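Local coordinates for protein coenzyme A transferase (PDB 3QLI) that probably transfers coenzyme A between carboxylic acids and is a potential virulence factor of Yersinia pestis, at residues V333-A337 / Q363-V367; L339-L343 / R393-I398; H355-A359 / G400-T404; S378-S384 / H410-F416. One frame throughout, in Å; residues are numbered along the deposited sequence.

Contact 1. Residues V333-A337 / Q363-V367; sequences VSINA and QLDFV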
# COMPACT_ATOMS: atom_id res chain seq x y z
N VAL A 333 -2.54 1.18 18.14
CA VAL A 333 -3.44 0.06 17.91
C VAL A 333 -4.52 0.52 16.95
O VAL A 333 -5.27 1.44 17.26
CB VAL A 333 -4.10 -0.47 19.19
CG1 VAL A 333 -5.06 -1.59 18.85
CG2 VAL A 333 -3.02 -0.96 20.18
N SER A 334 -4.54 -0.10 15.77
CA SER A 334 -5.54 0.18 14.75
C SER A 334 -6.60 -0.91 14.80
O SER A 334 -6.28 -2.09 14.70
CB SER A 334 -4.90 0.19 13.37
OG SER A 334 -5.90 0.09 12.36
N ILE A 335 -7.86 -0.51 14.98
CA ILE A 335 -8.96 -1.46 15.04
C ILE A 335 -9.95 -1.17 13.93
O ILE A 335 -10.66 -0.17 13.97
CB ILE A 335 -9.67 -1.40 16.41
CG1 ILE A 335 -8.68 -1.72 17.54
CG2 ILE A 335 -10.88 -2.34 16.44
CD1 ILE A 335 -9.07 -1.16 18.91
N ASN A 336 -9.97 -2.05 12.94
CA ASN A 336 -10.85 -1.92 11.78
C ASN A 336 -11.73 -3.14 11.63
O ASN A 336 -11.38 -4.22 12.08
CB ASN A 336 -10.02 -1.75 10.52
CG ASN A 336 -9.35 -0.39 10.45
OD1 ASN A 336 -10.02 0.63 10.56
ND2 ASN A 336 -8.04 -0.38 10.27
N ALA A 337 -12.87 -2.98 10.97
CA ALA A 337 -13.79 -4.09 10.76
C ALA A 337 -13.69 -4.55 9.32
O ALA A 337 -13.21 -3.81 8.47
CB ALA A 337 -15.21 -3.65 11.10
N GLN A 363 -8.59 2.29 5.64
CA GLN A 363 -8.27 1.08 6.40
C GLN A 363 -6.81 0.68 6.22
O GLN A 363 -6.07 0.53 7.20
CB GLN A 363 -9.19 -0.10 6.06
CG GLN A 363 -8.67 -1.45 6.60
CD GLN A 363 -9.72 -2.57 6.59
OE1 GLN A 363 -9.45 -3.68 6.13
NE2 GLN A 363 -10.91 -2.27 7.09
N LEU A 364 -6.37 0.54 4.97
CA LEU A 364 -5.03 0.04 4.72
C LEU A 364 -3.94 1.00 5.21
O LEU A 364 -2.87 0.56 5.60
CB LEU A 364 -4.83 -0.30 3.24
CG LEU A 364 -3.51 -0.98 2.86
CD1 LEU A 364 -3.28 -2.28 3.67
CD2 LEU A 364 -3.50 -1.27 1.38
N ASP A 365 -4.21 2.31 5.18
CA ASP A 365 -3.26 3.28 5.72
C ASP A 365 -2.91 2.93 7.17
O ASP A 365 -1.76 3.00 7.58
CB ASP A 365 -3.84 4.69 5.71
CG ASP A 365 -4.21 5.16 4.32
OD1 ASP A 365 -3.54 4.74 3.36
OD2 ASP A 365 -5.18 5.92 4.19
N PHE A 366 -3.93 2.57 7.94
CA PHE A 366 -3.73 2.29 9.36
C PHE A 366 -3.22 0.87 9.61
O PHE A 366 -2.50 0.63 10.57
CB PHE A 366 -5.00 2.62 10.15
CG PHE A 366 -5.07 4.07 10.56
CD1 PHE A 366 -4.44 4.49 11.72
CD2 PHE A 366 -5.68 5.02 9.74
CE1 PHE A 366 -4.45 5.83 12.09
CE2 PHE A 366 -5.69 6.37 10.11
CZ PHE A 366 -5.08 6.76 11.28
N VAL A 367 -3.59 -0.06 8.74
CA VAL A 367 -3.00 -1.40 8.79
C VAL A 367 -1.48 -1.28 8.64
O VAL A 367 -0.70 -1.86 9.41
CB VAL A 367 -3.58 -2.32 7.66
CG1 VAL A 367 -2.77 -3.62 7.53
CG2 VAL A 367 -5.05 -2.63 7.92
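Val333, already inside strand 332-337, turns its side chain away from the helix, so the first residue to meet 363-367 is Ser334. Its OG sits 3.5 Å from CB of Phe366, while the hydroxyl itself hydrogen-bonds to Gln239 on the neighbouring strand. Ile335 points to the opposite side of the sheet. Asn336 comes back toward the helix: its CB lies 3.6 Å from NE2 of Gln363, its ND2 reaches Phe366 and Val367 only at van der Waals range, and its OD1 is taken by Gln239. At Ala337 the backbone does the work, the carbonyl O accepting a hydrogen bond from Gln363 NE2 at 3.1 Å. Gln363 is a residue of the CoA site, so this bond, with Thr404 holding OE1, fixes its amide at both ends. The segments 363-367 and 333-337 run roughly antiparallel, their axes at 148° and 8.7 Å apart at closest approach; helix 363-372 packs on one face of the parallel part of the sheet, against strands 237-240, 332-337 and 377-381.

Contact 2. Residues L339-L343 / R393-I398; sequences LQIDL and RIIPRI
Two short strands, 340-342 and 394-395, lie side by side and parallel, with Ile341 paired to Ile394 (CA to CA 5.0 Å) and Asp342 to Ile395 (4.6 Å). As in any parallel pair, one residue bonds both ways: Ile341 N donates to Arg393 O at 2.9 Å, and Ile341 O accepts from Ile395 N at 2.8 Å. Arg393 O also receives a CA-H...O contact from Gln340 CA, at 3.2 Å. Leu339 and Gln340 form a classic beta bulge opposite Asn348, which also binds the amide of Gln340. The carbonyl of Leu339 is satisfied by Arg393, whose extended side chain (chi1 m, chi2 and chi3 t, then chi4 -78°) carries NH1 to 2.8 Å from Leu339 O.

At the far end the 393-398 segment turns around Asp342. With chi1 p, Asp342 accepts from Ile398 N through OD2 at 3.0 Å, while OD1 is held by Thr344 and Ala346. Leu343 N makes a weak bond to Pro396 O at 3.3 Å. Ile341 and Ile394 share one face, CB of Ile341 lying 3.9 Å from CD1 of Ile394; there Ile394 and the neighbouring Leu343 pack on helices 426-434 and 439-451. Leu339 and Arg393 both belong to the CoA site, and the chemistry implies a guanidinium held by a neutral carbonyl, which in itself supplies no counter-charge, consistent with Arg393 being a CoA-binding residue.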
# COMPACT_ATOMS: atom_id res chain seq x y z
N LEU A 339 -15.77 -7.36 6.17
CA LEU A 339 -16.94 -8.20 5.88
C LEU A 339 -16.55 -9.66 5.71
O LEU A 339 -17.28 -10.57 6.11
CB LEU A 339 -17.67 -7.69 4.62
CG LEU A 339 -18.31 -6.31 4.77
CD1 LEU A 339 -19.09 -5.94 3.51
CD2 LEU A 339 -19.23 -6.29 5.99
N GLN A 340 -15.39 -9.89 5.11
CA GLN A 340 -14.91 -11.25 4.87
C GLN A 340 -13.41 -11.35 5.06
O GLN A 340 -12.68 -10.38 4.81
CB GLN A 340 -15.22 -11.68 3.43
CG GLN A 340 -16.64 -11.51 2.98
CD GLN A 340 -16.78 -11.84 1.52
OE1 GLN A 340 -16.07 -11.29 0.68
NE2 GLN A 340 -17.67 -12.77 1.20
N ILE A 341 -12.95 -12.53 5.46
CA ILE A 341 -11.54 -12.84 5.50
C ILE A 341 -11.34 -14.16 4.77
O ILE A 341 -12.08 -15.12 5.03
CB ILE A 341 -11.03 -13.00 6.96
CG1 ILE A 341 -11.31 -11.73 7.78
CG2 ILE A 341 -9.54 -13.32 6.96
CD1 ILE A 341 -10.85 -11.85 9.24
N ASP A 342 -10.38 -14.24 3.87
CA ASP A 342 -10.19 -15.51 3.18
C ASP A 342 -9.01 -16.30 3.75
O ASP A 342 -8.32 -15.83 4.65
CB ASP A 342 -10.18 -15.38 1.65
CG ASP A 342 -8.89 -14.78 1.09
OD1 ASP A 342 -7.85 -14.75 1.80
OD2 ASP A 342 -8.93 -14.38 -0.11
N LEU A 343 -8.82 -17.52 3.25
CA LEU A 343 -7.81 -18.41 3.82
C LEU A 343 -6.37 -17.99 3.53
O LEU A 343 -5.44 -18.60 4.06
CB LEU A 343 -8.06 -19.86 3.37
CG LEU A 343 -9.38 -20.43 3.89
CD1 LEU A 343 -9.62 -21.85 3.37
CD2 LEU A 343 -9.40 -20.40 5.43
N ARG A 393 -18.26 -15.92 7.17
CA ARG A 393 -17.52 -14.72 6.75
C ARG A 393 -16.04 -15.03 6.60
O ARG A 393 -15.27 -14.20 6.12
CB ARG A 393 -17.75 -13.55 7.71
CG ARG A 393 -19.17 -12.97 7.62
CD ARG A 393 -19.32 -11.76 8.54
NE ARG A 393 -20.61 -11.08 8.37
CZ ARG A 393 -20.91 -10.26 7.37
NH1 ARG A 393 -20.02 -10.01 6.41
NH2 ARG A 393 -22.10 -9.68 7.32
N ILE A 394 -15.66 -16.24 7.00
CA ILE A 394 -14.33 -16.76 6.72
C ILE A 394 -14.47 -17.65 5.49
O ILE A 394 -15.19 -18.65 5.52
CB ILE A 394 -13.76 -17.59 7.88
CG1 ILE A 394 -13.82 -16.81 9.20
CG2 ILE A 394 -12.34 -18.09 7.54
CD1 ILE A 394 -13.07 -15.44 9.18
N ILE A 395 -13.82 -17.28 4.39
CA ILE A 395 -14.11 -17.93 3.11
C ILE A 395 -12.84 -18.43 2.43
O ILE A 395 -11.73 -18.00 2.77
CB ILE A 395 -14.88 -16.97 2.16
CG1 ILE A 395 -14.02 -15.75 1.79
CG2 ILE A 395 -16.19 -16.53 2.80
CD1 ILE A 395 -14.63 -14.87 0.70
N PRO A 396 -13.00 -19.34 1.46
CA PRO A 396 -11.80 -19.85 0.78
C PRO A 396 -11.02 -18.72 0.11
O PRO A 396 -9.81 -18.63 0.30
CB PRO A 396 -12.37 -20.79 -0.28
CG PRO A 396 -13.72 -21.23 0.28
CD PRO A 396 -14.24 -20.00 0.98
N ARG A 397 -11.72 -17.87 -0.65
CA ARG A 397 -11.06 -16.90 -1.52
C ARG A 397 -11.99 -15.74 -1.88
O ARG A 397 -13.08 -15.95 -2.39
CB ARG A 397 -10.58 -17.59 -2.80
CG ARG A 397 -9.70 -16.74 -3.70
CD ARG A 397 -9.30 -17.52 -4.94
NE ARG A 397 -8.44 -16.73 -5.83
CZ ARG A 397 -8.88 -16.00 -6.85
NH1 ARG A 397 -10.18 -15.94 -7.13
NH2 ARG A 397 -8.02 -15.33 -7.61
N ILE A 398 -11.54 -14.52 -1.62
CA ILE A 398 -12.33 -13.34 -1.95
C ILE A 398 -12.52 -13.25 -3.47
O ILE A 398 -11.60 -13.54 -4.23
CB ILE A 398 -11.66 -12.07 -1.40
CG1 ILE A 398 -11.78 -12.04 0.14
CG2 ILE A 398 -12.26 -10.81 -2.03
CD1 ILE A 398 -10.72 -11.15 0.83

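Contact 3. Residues H355-A359 / G400-T404; sequences HQYSA and GPVTT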
# COMPACT_ATOMS: atom_id res chain seq x y z
N HIS A 355 -17.12 -6.55 -6.85
CA HIS A 355 -16.53 -5.22 -6.98
C HIS A 355 -15.61 -4.89 -5.82
O HIS A 355 -15.56 -5.61 -4.81
CB HIS A 355 -17.63 -4.16 -7.08
CG HIS A 355 -18.52 -4.35 -8.27
ND1 HIS A 355 -18.27 -3.76 -9.49
CD2 HIS A 355 -19.66 -5.07 -8.42
CE1 HIS A 355 -19.22 -4.10 -10.34
NE2 HIS A 355 -20.07 -4.90 -9.72
N GLN A 356 -14.89 -3.78 -5.96
CA GLN A 356 -14.02 -3.33 -4.89
C GLN A 356 -13.94 -1.81 -4.94
O GLN A 356 -13.14 -1.24 -5.69
CB GLN A 356 -12.63 -3.99 -5.02
CG GLN A 356 -11.66 -3.70 -3.88
CD GLN A 356 -12.23 -4.03 -2.51
OE1 GLN A 356 -12.52 -3.13 -1.72
NE2 GLN A 356 -12.42 -5.31 -2.23
N TYR A 357 -14.81 -1.16 -4.16
CA TYR A 357 -14.78 0.29 -4.04
C TYR A 357 -14.27 0.70 -2.66
O TYR A 357 -13.90 1.85 -2.46
CB TYR A 357 -16.18 0.89 -4.25
CG TYR A 357 -16.83 0.49 -5.55
CD1 TYR A 357 -17.94 -0.34 -5.56
CD2 TYR A 357 -16.32 0.94 -6.76
CE1 TYR A 357 -18.54 -0.71 -6.75
CE2 TYR A 357 -16.92 0.58 -7.96
CZ TYR A 357 -18.02 -0.25 -7.94
OH TYR A 357 -18.61 -0.61 -9.13
N SER A 358 -14.26 -0.24 -1.72
CA SER A 358 -13.89 0.10 -0.34
C SER A 358 -12.39 0.31 -0.16
O SER A 358 -11.95 0.87 0.85
CB SER A 358 -14.45 -0.92 0.67
OG SER A 358 -13.85 -2.19 0.49
N ALA A 359 -11.59 -0.10 -1.14
CA ALA A 359 -10.14 0.06 -1.05
C ALA A 359 -9.72 1.54 -1.05
O ALA A 359 -8.58 1.89 -0.73
CB ALA A 359 -9.46 -0.71 -2.18
N GLY A 400 -12.28 -11.51 -6.47
CA GLY A 400 -11.68 -10.34 -7.10
C GLY A 400 -10.76 -9.55 -6.20
O GLY A 400 -10.33 -10.06 -5.16
N PRO A 401 -10.44 -8.29 -6.58
CA PRO A 401 -9.53 -7.42 -5.82
C PRO A 401 -9.97 -7.27 -4.37
O PRO A 401 -11.17 -7.29 -4.09
CB PRO A 401 -9.64 -6.07 -6.55
CG PRO A 401 -9.98 -6.45 -7.96
CD PRO A 401 -10.92 -7.64 -7.81
N VAL A 402 -9.01 -7.11 -3.47
CA VAL A 402 -9.32 -7.13 -2.04
C VAL A 402 -9.25 -5.74 -1.40
O VAL A 402 -8.86 -4.78 -2.06
CB VAL A 402 -8.39 -8.10 -1.30
CG1 VAL A 402 -8.49 -9.48 -1.92
CG2 VAL A 402 -6.95 -7.59 -1.34
N THR A 403 -9.64 -5.63 -0.14
CA THR A 403 -9.50 -4.37 0.58
C THR A 403 -8.14 -4.31 1.26
O THR A 403 -7.38 -3.36 1.08
CB THR A 403 -10.59 -4.18 1.63
OG1 THR A 403 -11.87 -4.27 0.98
CG2 THR A 403 -10.46 -2.81 2.27
N THR A 404 -7.84 -5.33 2.06
CA THR A 404 -6.52 -5.46 2.67
C THR A 404 -5.84 -6.70 2.11
O THR A 404 -6.32 -7.81 2.29
CB THR A 404 -6.61 -5.58 4.23
OG1 THR A 404 -7.23 -4.41 4.76
CG2 THR A 404 -5.24 -5.70 4.84
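One side-chain amide, that of Gln356, does most of the work of joining two irregular segments. Its NE2 donates to Pro401 O at 3.0 Å, and its OE1 accepts twice, from Thr403 OG1 at 3.0 Å and from Ser358 OG in its own segment at 2.7 Å. The chi1 t, chi2 p conformation lets the amide reach across the gap, and NE2 has a further acceptor in Asn348. Ser358 OG and Thr403 OG1 come within 2.9 Å of each other beside the shared oxygen, so three polar side chains gather at one point; Thr403 OG1 also accepts from Ser349 N. Apolar packing is slight: CB of Gln356 lies 4.0 Å from CB of Pro401, and Ala359 CA is 4.4 Å from Thr403 CG2. Ser358 is a residue of the CoA site, and the network probably helps to hold its hydroxyl, close to Glu350, another CoA-binding residue. Thr403 and Thr404 form a classic beta bulge opposite Cys347. The second subunit abuts the contact, its Arg406 bonding to Gln356 O. In the fold, the contact joins the loop leading into helix 363-372 to the one between strands 394-395 and 411-414, next to strand 347-348.

Contact 4. Residues S378-S384 / H410-F416; sequences SIIATPS and HYIVTEF
Build two parallel strands, 378-381 and 411-414, with axes 4.6 Å apart and a signed crossing angle of -32°, pairing Ile379 with Tyr411, Ile380 with Ile412 and Ala381 with Val413 (CA to CA 4.7, 4.8 and 4.5 Å). The bonds zigzag: Tyr411 N to Ser378 O (3.0 Å), Ile380 N to Tyr411 O (2.8 Å), Val413 N to Ile380 O (2.9 Å), Thr382 N to Val413 O (2.9 Å).

On one face Val413 (chi1 t) stands beside the small Ala381, CB to CB 4.0 Å, and turns its CG2 to Ile379 CG2 at 3.8 Å; CB of Tyr411, ring outward, backs onto Ile379 CG1 at 4.1 Å. Helix 220-230 packs over Ala381 and Val413. On the other face Ile380 (m, t) fits against Gln363 and Val367 of helix 363-372.

His410 (chi1 t) accepts from Ser378 N on ND1 at 3.1 Å, and a water bonds to Ser378 OG (2.9 Å), His410 N (3.0 Å) and Tyr411 O (3.2 Å). At the other end Glu415, chi1 p and chi2 near -91°, curls back to receive Ser384 N on OE1 at 2.8 Å and Ser384 OG on OE2 at 2.7 Å; Thr414 OG1 accepts from Phe416 N at 3.1 Å, an ST turn, and also bonds to Leu436 O. This is core strand pairing of a Rossmann-like domain, apolar in the middle, with polar side chains bonding where the strands stop.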
# COMPACT_ATOMS: atom_id res chain seq x y z
N SER A 378 -1.97 -3.85 14.20
CA SER A 378 -3.17 -3.64 13.38
C SER A 378 -4.11 -4.83 13.57
O SER A 378 -3.70 -5.98 13.43
CB SER A 378 -2.81 -3.52 11.90
OG SER A 378 -3.93 -3.82 11.09
N ILE A 379 -5.36 -4.55 13.89
CA ILE A 379 -6.37 -5.57 14.12
C ILE A 379 -7.50 -5.39 13.10
O ILE A 379 -8.00 -4.27 12.90
CB ILE A 379 -6.97 -5.47 15.54
CG1 ILE A 379 -5.89 -5.75 16.58
CG2 ILE A 379 -8.16 -6.43 15.69
CD1 ILE A 379 -6.20 -5.21 17.97
N ILE A 380 -7.88 -6.47 12.45
CA ILE A 380 -9.06 -6.44 11.58
C ILE A 380 -9.98 -7.53 12.13
O ILE A 380 -9.58 -8.67 12.29
CB ILE A 380 -8.70 -6.72 10.12
CG1 ILE A 380 -7.89 -5.53 9.56
CG2 ILE A 380 -9.97 -6.97 9.32
CD1 ILE A 380 -7.32 -5.77 8.15
N ALA A 381 -11.22 -7.15 12.44
CA ALA A 381 -12.11 -8.05 13.17
C ALA A 381 -13.41 -8.25 12.43
O ALA A 381 -13.90 -7.34 11.76
CB ALA A 381 -12.39 -7.48 14.56
N THR A 382 -13.98 -9.44 12.56
CA THR A 382 -15.33 -9.69 12.05
C THR A 382 -15.96 -10.84 12.83
O THR A 382 -15.24 -11.75 13.26
CB THR A 382 -15.33 -10.08 10.56
OG1 THR A 382 -16.66 -10.42 10.14
CG2 THR A 382 -14.43 -11.29 10.32
N PRO A 383 -17.29 -10.81 13.02
CA PRO A 383 -17.98 -12.02 13.47
C PRO A 383 -17.69 -13.12 12.44
O PRO A 383 -17.50 -12.78 11.26
CB PRO A 383 -19.47 -11.65 13.39
CG PRO A 383 -19.52 -10.17 13.19
CD PRO A 383 -18.21 -9.72 12.63
N SER A 384 -17.69 -14.38 12.85
CA SER A 384 -17.30 -15.46 11.95
C SER A 384 -18.38 -15.82 10.94
O SER A 384 -18.08 -16.44 9.92
CB SER A 384 -16.89 -16.71 12.73
OG SER A 384 -18.02 -17.29 13.35
N HIS A 410 -2.10 -8.03 9.54
CA HIS A 410 -1.31 -8.27 10.73
C HIS A 410 -2.05 -9.21 11.67
O HIS A 410 -1.74 -10.40 11.73
CB HIS A 410 -1.04 -6.95 11.45
CG HIS A 410 -0.06 -7.05 12.58
ND1 HIS A 410 0.11 -6.05 13.51
CD2 HIS A 410 0.81 -8.04 12.92
CE1 HIS A 410 1.03 -6.42 14.38
NE2 HIS A 410 1.47 -7.62 14.04
N TYR A 411 -3.03 -8.67 12.37
CA TYR A 411 -3.82 -9.45 13.31
C TYR A 411 -5.27 -9.52 12.87
O TYR A 411 -5.88 -8.49 12.58
CB TYR A 411 -3.82 -8.75 14.67
CG TYR A 411 -2.74 -9.18 15.64
CD1 TYR A 411 -2.90 -10.30 16.44
CD2 TYR A 411 -1.58 -8.43 15.77
CE1 TYR A 411 -1.92 -10.68 17.33
CE2 TYR A 411 -0.59 -8.81 16.66
CZ TYR A 411 -0.77 -9.93 17.44
OH TYR A 411 0.22 -10.30 18.32
N ILE A 412 -5.84 -10.71 12.85
CA ILE A 412 -7.27 -10.83 12.57
C ILE A 412 -7.95 -11.37 13.82
O ILE A 412 -7.32 -12.08 14.60
CB ILE A 412 -7.56 -11.74 11.38
CG1 ILE A 412 -6.90 -13.11 11.58
CG2 ILE A 412 -7.10 -11.06 10.07
CD1 ILE A 412 -7.35 -14.16 10.55
N VAL A 413 -9.22 -11.02 13.99
CA VAL A 413 -9.97 -11.41 15.19
C VAL A 413 -11.40 -11.77 14.82
O VAL A 413 -12.03 -11.06 14.05
CB VAL A 413 -10.02 -10.28 16.22
CG1 VAL A 413 -11.04 -10.60 17.34
CG2 VAL A 413 -8.62 -10.01 16.79
N THR A 414 -11.89 -12.88 15.38
CA THR A 414 -13.31 -13.20 15.35
C THR A 414 -13.71 -13.52 16.79
O THR A 414 -12.89 -13.41 17.70
CB THR A 414 -13.65 -14.43 14.45
OG1 THR A 414 -13.16 -15.63 15.08
CG2 THR A 414 -13.04 -14.31 13.03
N GLU A 415 -14.95 -13.93 17.01
CA GLU A 415 -15.38 -14.30 18.36
C GLU A 415 -14.63 -15.53 18.89
O GLU A 415 -14.66 -15.82 20.10
CB GLU A 415 -16.91 -14.49 18.42
CG GLU A 415 -17.46 -15.74 17.72
CD GLU A 415 -17.84 -15.50 16.26
OE1 GLU A 415 -17.28 -14.59 15.62
OE2 GLU A 415 -18.71 -16.24 15.76
N PHE A 416 -13.92 -16.22 18.01
CA PHE A 416 -13.13 -17.41 18.44
C PHE A 416 -11.64 -17.17 18.70
O PHE A 416 -10.90 -18.11 19.02
CB PHE A 416 -13.34 -18.56 17.46
CG PHE A 416 -14.78 -18.98 17.34
CD1 PHE A 416 -15.43 -19.57 18.42
CD2 PHE A 416 -15.50 -18.74 16.19
CE1 PHE A 416 -16.77 -19.95 18.32
CE2 PHE A 416 -16.83 -19.11 16.08
CZ PHE A 416 -17.47 -19.71 17.15
O HOH W 1 -4.56 -6.58 10.42

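Overall arrangement
Following the chain, strand 332-337 comes first, and contact 1 closes the loop from it to helix 363-372. Contact 2 starts just after that strand and contact 3 starts inside the loop, so both cross contact 1, and each other, before they close at 393-398 and 400-404. Contact 4 opens only after contact 1 has closed, yet crosses contacts 2 and 3. Contacts 1 and 4 share the mixed sheet, where strands 332-337 and 377-381 are neighbours. Contact 2 adds a small sheet, joined to contact 4 through Arg393 and Ser384, and contact 3 meets contact 1 at Gln363 and Thr404. Together they bind the sheet, its helix and the CoA-site loops into one unit.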